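Transcriptional regulator, putative (PDB 3BJN) probably acts as an IclR-family DNA-binding transcriptional regulator, of which this chain is the C-terminal, GAF-related domain rather than the DNA-binding part. Local coordinates at residues A[18-21]-A[22-26]; A[83-86]-A[87-91]; A[97-100]-A[101-104]; A[145-148]-A[149-153]. One frame throughout, in Å; residues are numbered along the deposited sequence.

Interaction 1: A[18-21]-A[22-26]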
loop_
_atom_site.group_PDB
_atom_site.type_symbol
_atom_site.label_atom_id
_atom_site.label_comp_id
_atom_site.label_asym_id
_atom_site.label_seq_id
_atom_site.Cartn_x
_atom_site.Cartn_y
_atom_site.Cartn_z
ATOM N N VAL A 18 -7.558 -11.595 6.025
ATOM C CA VAL A 18 -6.493 -10.755 6.562
ATOM C C VAL A 18 -6.965 -9.293 6.720
ATOM O O VAL A 18 -6.690 -8.636 7.747
ATOM C CB VAL A 18 -5.225 -10.868 5.671
ATOM C CG1 VAL A 18 -4.324 -9.679 5.854
ATOM C CG2 VAL A 18 -4.502 -12.226 5.952
ATOM N N LEU A 19 -7.711 -8.778 5.741
ATOM C CA LEU A 19 -8.171 -7.374 5.842
ATOM C C LEU A 19 -9.236 -7.204 6.911
ATOM O O LEU A 19 -9.295 -6.183 7.616
ATOM C CB LEU A 19 -8.726 -6.886 4.508
ATOM C CG LEU A 19 -7.689 -6.771 3.394
ATOM C CD1 LEU A 19 -8.464 -6.411 2.125
ATOM C CD2 LEU A 19 -6.616 -5.718 3.715
ATOM N N SER A 20 -10.106 -8.206 7.035
ATOM C CA SER A 20 -11.118 -8.176 8.102
ATOM C C SER A 20 -10.455 -8.071 9.481
ATOM O O SER A 20 -10.787 -7.204 10.307
ATOM C CB SER A 20 -11.953 -9.433 8.019
ATOM O OG SER A 20 -12.859 -9.524 9.112
ATOM N N ARG A 21 -9.489 -8.955 9.737
ATOM C CA ARG A 21 -8.775 -8.916 11.022
ATOM C C ARG A 21 -8.052 -7.581 11.226
ATOM O O ARG A 21 -8.075 -7.012 12.318
ATOM C CB ARG A 21 -7.767 -10.071 11.105
ATOM C CG ARG A 21 -7.021 -10.051 12.433
ATOM C CD ARG A 21 -6.185 -11.314 12.608
ATOM N NE ARG A 21 -5.076 -11.289 11.659
ATOM C CZ ARG A 21 -3.914 -11.926 11.819
ATOM N NH1 ARG A 21 -3.687 -12.645 12.918
ATOM N NH2 ARG A 21 -2.982 -11.846 10.872
ATOM N N LEU A 22 -7.391 -7.107 10.169
ATOM C CA LEU A 22 -6.588 -5.892 10.258
ATOM C C LEU A 22 -7.467 -4.716 10.676
ATOM O O LEU A 22 -7.081 -3.927 11.553
ATOM C CB LEU A 22 -5.956 -5.626 8.904
ATOM C CG LEU A 22 -5.135 -4.355 8.827
ATOM C CD1 LEU A 22 -4.055 -4.217 9.936
ATOM C CD2 LEU A 22 -4.475 -4.408 7.438
ATOM N N GLN A 23 -8.657 -4.594 10.072
ATOM C CA GLN A 23 -9.561 -3.511 10.508
ATOM C C GLN A 23 -10.041 -3.682 11.942
ATOM O O GLN A 23 -10.171 -2.705 12.676
ATOM C CB GLN A 23 -10.767 -3.393 9.582
ATOM C CG GLN A 23 -11.826 -2.398 10.078
ATOM C CD GLN A 23 -12.911 -2.202 9.017
ATOM O OE1 GLN A 23 -13.550 -3.166 8.586
ATOM N NE2 GLN A 23 -13.145 -0.972 8.630
ATOM N N LYS A 24 -10.297 -4.925 12.355
ATOM C CA LYS A 24 -10.730 -5.171 13.750
ATOM C C LYS A 24 -9.603 -4.943 14.792
ATOM O O LYS A 24 -9.920 -4.751 15.973
ATOM C CB LYS A 24 -11.294 -6.582 13.847
ATOM C CG LYS A 24 -12.616 -6.710 13.113
ATOM C CD LYS A 24 -13.095 -8.123 13.300
ATOM C CE LYS A 24 -14.076 -8.507 12.239
ATOM N NZ LYS A 24 -14.577 -9.875 12.596
ATOM N N GLN A 25 -8.335 -4.969 14.342
ATOM C CA GLN A 25 -7.163 -4.735 15.206
ATOM C C GLN A 25 -6.824 -3.255 15.317
ATOM O O GLN A 25 -6.312 -2.793 16.343
ATOM C CB GLN A 25 -5.953 -5.456 14.622
ATOM C CG GLN A 25 -5.977 -6.983 14.819
ATOM C CD GLN A 25 -4.847 -7.639 14.095
ATOM O OE1 GLN A 25 -4.468 -7.221 13.000
ATOM N NE2 GLN A 25 -4.282 -8.671 14.703
ATOM N N THR A 26 -7.075 -2.512 14.232
ATOM C CA THR A 26 -6.677 -1.101 14.186
ATOM C C THR A 26 -7.814 -0.106 14.274
ATOM O O THR A 26 -7.582 1.100 14.528
ATOM C CB THR A 26 -5.930 -0.788 12.850
ATOM O OG1 THR A 26 -6.806 -1.075 11.749
ATOM C CG2 THR A 26 -4.654 -1.611 12.709
HETATM O O HOH W 1 -13.365 -5.969 9.647
HETATM O O HOH W 2 -11.834 -11.346 11.405
#

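Interaction 2: A[83-86]-A[87-91]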
loop_
_atom_site.group_PDB
_atom_site.type_symbol
_atom_site.label_atom_id
_atom_site.label_comp_id
_atom_site.label_asym_id
_atom_site.label_seq_id
_atom_site.Cartn_x
_atom_site.Cartn_y
_atom_site.Cartn_z
ATOM N N GLU A 83 11.898 1.827 -12.695
ATOM C CA GLU A 83 12.442 2.936 -13.488
ATOM C C GLU A 83 11.505 3.366 -14.619
ATOM O O GLU A 83 11.281 4.575 -14.828
ATOM C CB GLU A 83 13.848 2.592 -14.019
ATOM C CG GLU A 83 14.852 2.424 -12.879
ATOM C CD GLU A 83 16.125 1.704 -13.317
ATOM O OE1 GLU A 83 16.270 1.371 -14.520
ATOM O OE2 GLU A 83 16.984 1.476 -12.449
ATOM N N LYS A 84 10.922 2.392 -15.318
ATOM C CA LYS A 84 9.980 2.672 -16.416
ATOM C C LYS A 84 8.778 3.460 -15.921
ATOM O O LYS A 84 8.279 4.385 -16.590
ATOM C CB LYS A 84 9.479 1.363 -17.052
ATOM C CG LYS A 84 10.474 0.661 -17.948
ATOM C CD LYS A 84 9.815 -0.572 -18.529
ATOM C CE LYS A 84 10.756 -1.289 -19.465
ATOM N NZ LYS A 84 10.197 -2.622 -19.800
ATOM N N ILE A 85 8.291 3.080 -14.741
ATOM C CA ILE A 85 7.119 3.713 -14.193
ATOM C C ILE A 85 7.452 5.150 -13.787
ATOM O O ILE A 85 6.757 6.076 -14.153
ATOM C CB ILE A 85 6.554 2.902 -12.987
ATOM C CG1 ILE A 85 6.003 1.572 -13.504
ATOM C CG2 ILE A 85 5.465 3.679 -12.288
ATOM C CD1 ILE A 85 5.715 0.544 -12.396
ATOM N N LEU A 86 8.542 5.334 -13.051
ATOM C CA LEU A 86 8.882 6.678 -12.561
ATOM C C LEU A 86 9.163 7.597 -13.765
ATOM O O LEU A 86 8.765 8.770 -13.752
ATOM C CB LEU A 86 10.084 6.627 -11.618
ATOM C CG LEU A 86 9.752 6.107 -10.208
ATOM C CD1 LEU A 86 10.987 6.239 -9.345
ATOM C CD2 LEU A 86 8.601 6.858 -9.592
ATOM N N ARG A 87 9.853 7.069 -14.786
ATOM C CA ARG A 87 10.145 7.895 -15.981
ATOM C C ARG A 87 8.864 8.317 -16.720
ATOM O O ARG A 87 8.749 9.435 -17.269
ATOM C CB ARG A 87 11.144 7.219 -16.926
ATOM C CG ARG A 87 12.542 7.095 -16.290
ATOM C CD ARG A 87 13.677 6.938 -17.269
ATOM N NE ARG A 87 14.950 7.170 -16.570
ATOM C CZ ARG A 87 15.763 6.211 -16.131
ATOM N NH1 ARG A 87 15.460 4.925 -16.322
ATOM N NH2 ARG A 87 16.884 6.541 -15.495
ATOM N N TYR A 88 7.890 7.418 -16.778
ATOM C CA TYR A 88 6.614 7.796 -17.373
ATOM C C TYR A 88 5.997 8.992 -16.655
ATOM O O TYR A 88 5.476 9.893 -17.279
ATOM C CB TYR A 88 5.656 6.624 -17.297
ATOM C CG TYR A 88 4.255 6.973 -17.709
ATOM C CD1 TYR A 88 3.973 7.339 -19.030
ATOM C CD2 TYR A 88 3.202 6.934 -16.794
ATOM C CE1 TYR A 88 2.654 7.637 -19.443
ATOM C CE2 TYR A 88 1.883 7.240 -17.181
ATOM C CZ TYR A 88 1.627 7.588 -18.520
ATOM O OH TYR A 88 0.316 7.881 -18.884
ATOM N N PHE A 89 6.081 9.008 -15.325
ATOM C CA PHE A 89 5.506 10.104 -14.562
ATOM C C PHE A 89 6.446 11.306 -14.436
ATOM O O PHE A 89 6.167 12.228 -13.661
ATOM C CB PHE A 89 5.101 9.593 -13.184
ATOM C CG PHE A 89 3.895 8.703 -13.215
ATOM C CD1 PHE A 89 2.670 9.169 -13.731
ATOM C CD2 PHE A 89 3.977 7.379 -12.753
ATOM C CE1 PHE A 89 1.538 8.332 -13.791
ATOM C CE2 PHE A 89 2.827 6.547 -12.775
ATOM C CZ PHE A 89 1.624 7.016 -13.308
ATOM N N GLY A 90 7.567 11.287 -15.152
ATOM C CA GLY A 90 8.455 12.454 -15.217
ATOM C C GLY A 90 9.402 12.597 -14.028
ATOM O O GLY A 90 9.992 13.653 -13.808
ATOM N N GLU A 91 9.580 11.508 -13.295
ATOM C CA GLU A 91 10.515 11.453 -12.186
ATOM C C GLU A 91 11.819 10.851 -12.661
ATOM O O GLU A 91 11.839 10.051 -13.604
ATOM C CB GLU A 91 9.948 10.605 -11.047
ATOM C CG GLU A 91 8.673 11.164 -10.415
ATOM C CD GLU A 91 8.892 12.484 -9.637
ATOM O OE1 GLU A 91 9.925 12.639 -8.942
ATOM O OE2 GLU A 91 8.006 13.361 -9.719
#

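Interaction 3: A[97-100]-A[101-104]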
loop_
_atom_site.group_PDB
_atom_site.type_symbol
_atom_site.label_atom_id
_atom_site.label_comp_id
_atom_site.label_asym_id
_atom_site.label_seq_id
_atom_site.Cartn_x
_atom_site.Cartn_y
_atom_site.Cartn_z
ATOM N N LYS A 97 16.510 11.426 -3.616
ATOM C CA LYS A 97 15.200 11.480 -2.944
ATOM C C LYS A 97 14.334 10.237 -3.204
ATOM O O LYS A 97 13.515 9.848 -2.352
ATOM C CB LYS A 97 14.440 12.776 -3.253
ATOM C CG LYS A 97 13.867 12.900 -4.644
ATOM C CD LYS A 97 13.372 14.316 -4.846
ATOM C CE LYS A 97 12.546 14.440 -6.110
ATOM N NZ LYS A 97 12.071 15.852 -6.273
ATOM N N TRP A 98 14.528 9.613 -4.367
ATOM C CA TRP A 98 13.915 8.319 -4.654
ATOM C C TRP A 98 14.730 7.154 -4.080
ATOM O O TRP A 98 14.196 6.308 -3.357
ATOM C CB TRP A 98 13.678 8.154 -6.173
ATOM C CG TRP A 98 12.485 8.928 -6.638
ATOM C CD1 TRP A 98 12.486 10.055 -7.415
ATOM C CD2 TRP A 98 11.116 8.675 -6.292
ATOM N NE1 TRP A 98 11.195 10.497 -7.596
ATOM C CE2 TRP A 98 10.336 9.678 -6.912
ATOM C CE3 TRP A 98 10.475 7.693 -5.535
ATOM C CZ2 TRP A 98 8.941 9.712 -6.813
ATOM C CZ3 TRP A 98 9.089 7.728 -5.432
ATOM C CH2 TRP A 98 8.337 8.732 -6.068
ATOM N N GLN A 99 16.025 7.113 -4.384
ATOM C CA GLN A 99 16.858 5.989 -3.976
ATOM C C GLN A 99 16.939 5.850 -2.456
ATOM O O GLN A 99 16.830 4.739 -1.931
ATOM C CB GLN A 99 18.250 6.063 -4.617
ATOM C CG GLN A 99 18.218 5.735 -6.134
ATOM C CD GLN A 99 17.460 4.441 -6.413
ATOM O OE1 GLN A 99 17.646 3.446 -5.712
ATOM N NE2 GLN A 99 16.579 4.459 -7.409
ATOM N N SER A 100 17.069 6.977 -1.755
ATOM C CA SER A 100 17.084 6.961 -0.288
ATOM C C SER A 100 15.762 6.448 0.294
ATOM O O SER A 100 15.783 5.726 1.296
ATOM C CB SER A 100 17.440 8.332 0.306
ATOM O OG SER A 100 16.417 9.276 0.023
ATOM N N GLU A 101 14.632 6.809 -0.330
ATOM C CA GLU A 101 13.320 6.353 0.145
ATOM C C GLU A 101 13.211 4.846 -0.037
ATOM O O GLU A 101 12.775 4.150 0.878
ATOM C CB GLU A 101 12.148 7.087 -0.554
ATOM C CG GLU A 101 10.706 6.646 -0.125
ATOM C CD GLU A 101 10.317 6.898 1.364
ATOM O OE1 GLU A 101 10.977 7.701 2.071
ATOM O OE2 GLU A 101 9.320 6.286 1.842
ATOM N N PHE A 102 13.608 4.336 -1.209
ATOM C CA PHE A 102 13.503 2.895 -1.448
ATOM C C PHE A 102 14.386 2.081 -0.514
ATOM O O PHE A 102 13.958 1.038 -0.017
ATOM C CB PHE A 102 13.804 2.524 -2.892
ATOM C CG PHE A 102 12.867 3.138 -3.892
ATOM C CD1 PHE A 102 11.517 3.357 -3.585
ATOM C CD2 PHE A 102 13.331 3.462 -5.159
ATOM C CE1 PHE A 102 10.644 3.927 -4.536
ATOM C CE2 PHE A 102 12.479 4.017 -6.099
ATOM C CZ PHE A 102 11.131 4.239 -5.797
ATOM N N GLU A 103 15.605 2.560 -0.267
ATOM C CA GLU A 103 16.509 1.881 0.676
ATOM C C GLU A 103 15.921 1.870 2.087
ATOM O O GLU A 103 15.952 0.840 2.781
ATOM C CB GLU A 103 17.898 2.521 0.677
ATOM C CG GLU A 103 18.709 2.239 -0.596
ATOM C CD GLU A 103 19.824 3.251 -0.815
ATOM O OE1 GLU A 103 20.205 3.948 0.145
ATOM O OE2 GLU A 103 20.319 3.360 -1.959
ATOM N N LYS A 104 15.370 3.008 2.513
ATOM C CA LYS A 104 14.715 3.101 3.822
ATOM C C LYS A 104 13.557 2.109 3.922
ATOM O O LYS A 104 13.410 1.391 4.908
ATOM C CB LYS A 104 14.212 4.523 4.046
ATOM C CG LYS A 104 13.497 4.744 5.366
ATOM C CD LYS A 104 12.648 6.014 5.311
ATOM C CE LYS A 104 12.189 6.410 6.715
ATOM N NZ LYS A 104 11.587 7.779 6.773
#

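Interaction 4: A[145-148]-A[149-153]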
loop_
_atom_site.group_PDB
_atom_site.type_symbol
_atom_site.label_atom_id
_atom_site.label_comp_id
_atom_site.label_asym_id
_atom_site.label_seq_id
_atom_site.Cartn_x
_atom_site.Cartn_y
_atom_site.Cartn_z
ATOM N N HIS A 145 -5.030 12.374 12.207
ATOM C CA HIS A 145 -5.441 12.622 13.612
ATOM C C HIS A 145 -5.315 11.321 14.431
ATOM O O HIS A 145 -4.863 11.339 15.603
ATOM C CB HIS A 145 -6.885 13.140 13.677
ATOM C CG HIS A 145 -7.345 13.389 15.071
ATOM N ND1 HIS A 145 -6.918 14.474 15.807
ATOM C CD2 HIS A 145 -8.166 12.680 15.879
ATOM C CE1 HIS A 145 -7.472 14.427 17.007
ATOM N NE2 HIS A 145 -8.220 13.338 17.079
ATOM N N ARG A 146 -5.703 10.204 13.814
ATOM C CA ARG A 146 -5.632 8.903 14.491
ATOM C C ARG A 146 -4.302 8.195 14.327
ATOM O O ARG A 146 -3.872 7.469 15.234
ATOM C CB ARG A 146 -6.786 7.990 14.059
ATOM C CG ARG A 146 -8.121 8.554 14.484
ATOM C CD ARG A 146 -9.210 7.514 14.538
ATOM N NE ARG A 146 -9.467 6.881 13.253
ATOM C CZ ARG A 146 -10.419 7.265 12.405
ATOM N NH1 ARG A 146 -10.580 6.599 11.268
ATOM N NH2 ARG A 146 -11.184 8.319 12.681
ATOM N N VAL A 147 -3.651 8.373 13.181
ATOM C CA VAL A 147 -2.356 7.726 12.955
ATOM C C VAL A 147 -1.319 8.260 13.930
ATOM O O VAL A 147 -0.482 7.493 14.415
ATOM C CB VAL A 147 -1.874 7.879 11.496
ATOM C CG1 VAL A 147 -0.460 7.305 11.330
ATOM C CG2 VAL A 147 -2.856 7.157 10.549
ATOM N N GLU A 148 -1.397 9.555 14.242
ATOM C CA GLU A 148 -0.484 10.175 15.204
ATOM C C GLU A 148 -0.518 9.532 16.587
ATOM O O GLU A 148 0.469 9.581 17.321
ATOM C CB GLU A 148 -0.761 11.676 15.301
ATOM C CG GLU A 148 -0.263 12.392 14.078
ATOM C CD GLU A 148 -0.673 13.852 14.020
ATOM O OE1 GLU A 148 -1.224 14.389 15.020
ATOM O OE2 GLU A 148 -0.434 14.463 12.953
ATOM N N SER A 149 -1.634 8.907 16.937
ATOM C CA SER A 149 -1.777 8.288 18.247
ATOM C C SER A 149 -1.553 6.774 18.178
ATOM O O SER A 149 -1.527 6.094 19.237
ATOM C CB SER A 149 -3.204 8.535 18.771
ATOM O OG SER A 149 -3.391 9.916 19.079
ATOM N N ASN A 150 -1.432 6.242 16.965
ATOM C CA ASN A 150 -1.464 4.766 16.784
ATOM C C ASN A 150 -0.452 4.259 15.772
ATOM O O ASN A 150 -0.627 3.177 15.180
ATOM C CB ASN A 150 -2.865 4.301 16.367
ATOM C CG ASN A 150 -3.882 4.509 17.450
ATOM O OD1 ASN A 150 -3.953 3.724 18.388
ATOM N ND2 ASN A 150 -4.658 5.598 17.352
ATOM N N LYS A 151 0.613 5.033 15.556
ATOM C CA LYS A 151 1.502 4.712 14.435
ATOM C C LYS A 151 2.174 3.330 14.540
ATOM O O LYS A 151 2.102 2.518 13.584
ATOM C CB LYS A 151 2.535 5.831 14.278
ATOM C CG LYS A 151 3.294 5.718 12.986
ATOM C CD LYS A 151 4.272 6.873 12.840
ATOM C CE LYS A 151 5.109 6.686 11.601
ATOM N NZ LYS A 151 6.225 7.685 11.595
ATOM N N GLN A 152 2.796 3.036 15.691
ATOM C CA GLN A 152 3.496 1.760 15.852
ATOM C C GLN A 152 2.498 0.597 15.793
ATOM O O GLN A 152 2.795 -0.450 15.202
ATOM C CB GLN A 152 4.289 1.743 17.169
ATOM C CG GLN A 152 4.903 0.373 17.532
ATOM C CD GLN A 152 6.172 0.020 16.756
ATOM O OE1 GLN A 152 6.385 0.465 15.622
ATOM N NE2 GLN A 152 7.013 -0.812 17.372
ATOM N N ARG A 153 1.323 0.792 16.387
ATOM C CA ARG A 153 0.271 -0.226 16.335
ATOM C C ARG A 153 -0.123 -0.545 14.895
ATOM O O ARG A 153 -0.200 -1.704 14.510
ATOM C CB ARG A 153 -0.956 0.299 17.094
ATOM C CG ARG A 153 -2.239 -0.513 16.949
ATOM C CD ARG A 153 -3.358 0.280 17.588
ATOM N NE ARG A 153 -4.629 -0.452 17.710
ATOM C CZ ARG A 153 -5.742 0.092 18.187
ATOM N NH1 ARG A 153 -6.836 -0.661 18.307
ATOM N NH2 ARG A 153 -5.769 1.369 18.564
HETATM O O HOH W 3 -5.816 10.583 18.141
HETATM O O HOH W 4 1.847 7.321 17.452
#

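Interaction 1: A[18-21]-A[22-26]
Arg21 lays its CG against the side-chain amide of Gln25, one turn further along helix 12-26, with Arg21 CG 3.6 Å from Gln25 CD. The two side chains cross at a slant with guanidinium and amide planes nearly parallel, 19° apart, and Gln25 NE2 lies over a guanidinium face; Gln25 NE2 donates a weak hydrogen bond to Gln160 OE1. The backbone is satisfied in helical fashion: Leu22 N, Gln23 N, Lys24 N and Gln25 N donate to the carbonyls of Val18, Leu19, Ser20 and Arg21. Ser20 O also accepts a hydrogen bond from a water at 2.9 Å, which donates a second one to Gln23 OE1. The Gln23 amide has its main partners further off, NE2 giving to Glu47 O and OE1 receiving from Arg46 NE. A second water links Ser20 OG, at 3.1 Å, weakly to Lys24 NZ, polar ends suited to the outer side. At the helix end Leu22 O is gripped twice, by Thr26 N and by Thr26 OG1 at 2.9 Å, from opposite faces of its plane. Leu19 and Leu22 supply the greasy side: they pack on Ala30 of strand 29-36 and Ile138 of strand 133-143, while Val18, Arg21, Leu22 and Gln25 lean on helix 144-163.

Interaction 2: A[83-86]-A[87-91]
Glu83 and Arg87, one turn apart near the end of helix 79-88, run side by side, and Arg87 NH1 comes 3.7 Å from Glu83 CB. Their charged ends approach without joining: Glu83 OE1 stays 4.1 Å from Arg87 NH1, beyond a salt bridge, and the carboxylate and guanidinium planes are 67° apart. Glu83 O accepts from Arg87 N, and Lys84, whose long chain suits the exposed side, contributes its carbonyl to Tyr88 N. Ile85 turns inward, towards Leu74 of helix 67-76. Its CG2, set anti to the backbone N, runs beside the Phe89 ring and meets CE2 of Phe89 at 3.9 Å, while Ile85 O accepts from Phe89 N. Tyr88 covers one face of the Phe89 ring, its CD2 3.6 Å above the centre; Tyr88 also stacks on Tyr38. Leu86 comes last, its side chain packed on Trp98 and Phe102 of helix 96-108 and its carbonyl accepting from Glu91 N at 2.9 Å. With Gly90 N bonded to Arg87 O, this is a Schellman motif, and Gly90, at positive phi (81°), is its C-prime residue, a backbone shape that glycine adopts easily. The chemistry implies a helix end closed chiefly by main-chain bonds and apolar packing, with the Glu83-Arg87 pair adding probably no more than a mild electrostatic attraction.

Interaction 3: A[97-100]-A[101-104]
Trp98 and Phe102 sit one turn apart on helix 96-108 of the IclR C-terminal domain, a GAF-related fold, and form the packed side of this i to i+4 contact. Trp98 CE3 meets Phe102 CZ at 3.5 Å. The rings cross at a slant, the six-membered ring of Trp98 and the Phe102 ring having centroids 5.7 Å apart and planes at 36°, so the pair is neither a parallel stack nor an edge-to-face one. Large flat side chains suit this place because they fill the space against the neighbouring helices: both touch Leu86 of helix 79-88, and Phe102 also meets Leu74 and Ala75 of helix 67-76. The indole keeps its one polar atom satisfied, NE1 donating to Glu91 OE1.

The outer side is looser and polar. Lys97, Ser100, Glu103 and Lys104 are exposed, and what ties the two segments here is mostly main chain: Glu103 N to Gln99 O, and Lys104 N to Ser100 O. Ser100 OG, lying between its backbone N and carbonyl carbon (chi1 66°), returns to Asp96 O a turn earlier. Gln99 stands at the border; bent at chi2 (-50°), it sends NE2 to Pro93 O, and the same atom lies near the plane of the Phe102 ring at its edge, 4.1 Å from Phe102 CD2. Trp98 O accepts from Phe102 N at 3.0 Å and, by the turn of the helix, also lies 3.4 Å above one face of the Phe102 ring, offset toward its rim.

Interaction 4: A[145-148]-A[149-153]
Asn150 reaches back to Arg146 O with its side-chain amide, and this bond, ND2 to O at 2.9 Å, is the straightest that crosses the contact, with an angle at the hydrogen of 164°. The acceptor lies close to the amide plane of Asn150, whose CG stands beside the backbone N (chi1 -66°), a setting that turns the amide back along the helix. Main-chain bonds are of a different kind. Ser149 N also donates to Arg146 O, and Asn150 N to Val147 O at 3.0 Å; both donors sit well above the carbonyl plane, as expected where helix 144-163 is kinked and three-residue steps replace the usual four.

Water makes up for part of this. One molecule donates to His145 O at 2.8 Å and pairs with Ser149 OG, a small hydroxyl well suited to an exposed turn. Another donates to Glu148 O and accepts from Lys151 N, a donor 2.9 Å from Val147 O but badly angled for a bond to it.

Among charged groups, Arg153 NH2 donates to Asn150 OD1 at 3.0 Å with OD1 in the guanidinium plane, while Arg146 forms a salt bridge with Glu28. Apolar packing falls to Val147, which rests on Ser122 and Ile124 of strand 121-130. The chemistry implies that Asn150, using both ends of its amide, bridges the kink, so that side-chain and water bonds supplement main-chain bonding that is irregular here.

How the interactions relate
All four contacts are local ones along helices, interaction 2 running out through a helix end, and they fall into two touching pairs. Interaction 1 and interaction 4, with centres about 15 Å apart, meet where Arg153 NH1 donates to Gln25 O at 2.9 Å, tying the end of helix 12-26 to the kinked start of helix 144-163. Interaction 2 and interaction 3, their centres also about 15 Å apart, are joined by Glu91 OE1, 2.8 Å from Trp98 NE1, which ties the chain just after helix 79-88 to the next helix, 96-108. Interactions 1 and 2 lie on opposite sides of the chain's centre, about 33 Å between centres, whereas nearest atoms of interactions 3 and 4 are about 7 Å apart without touching.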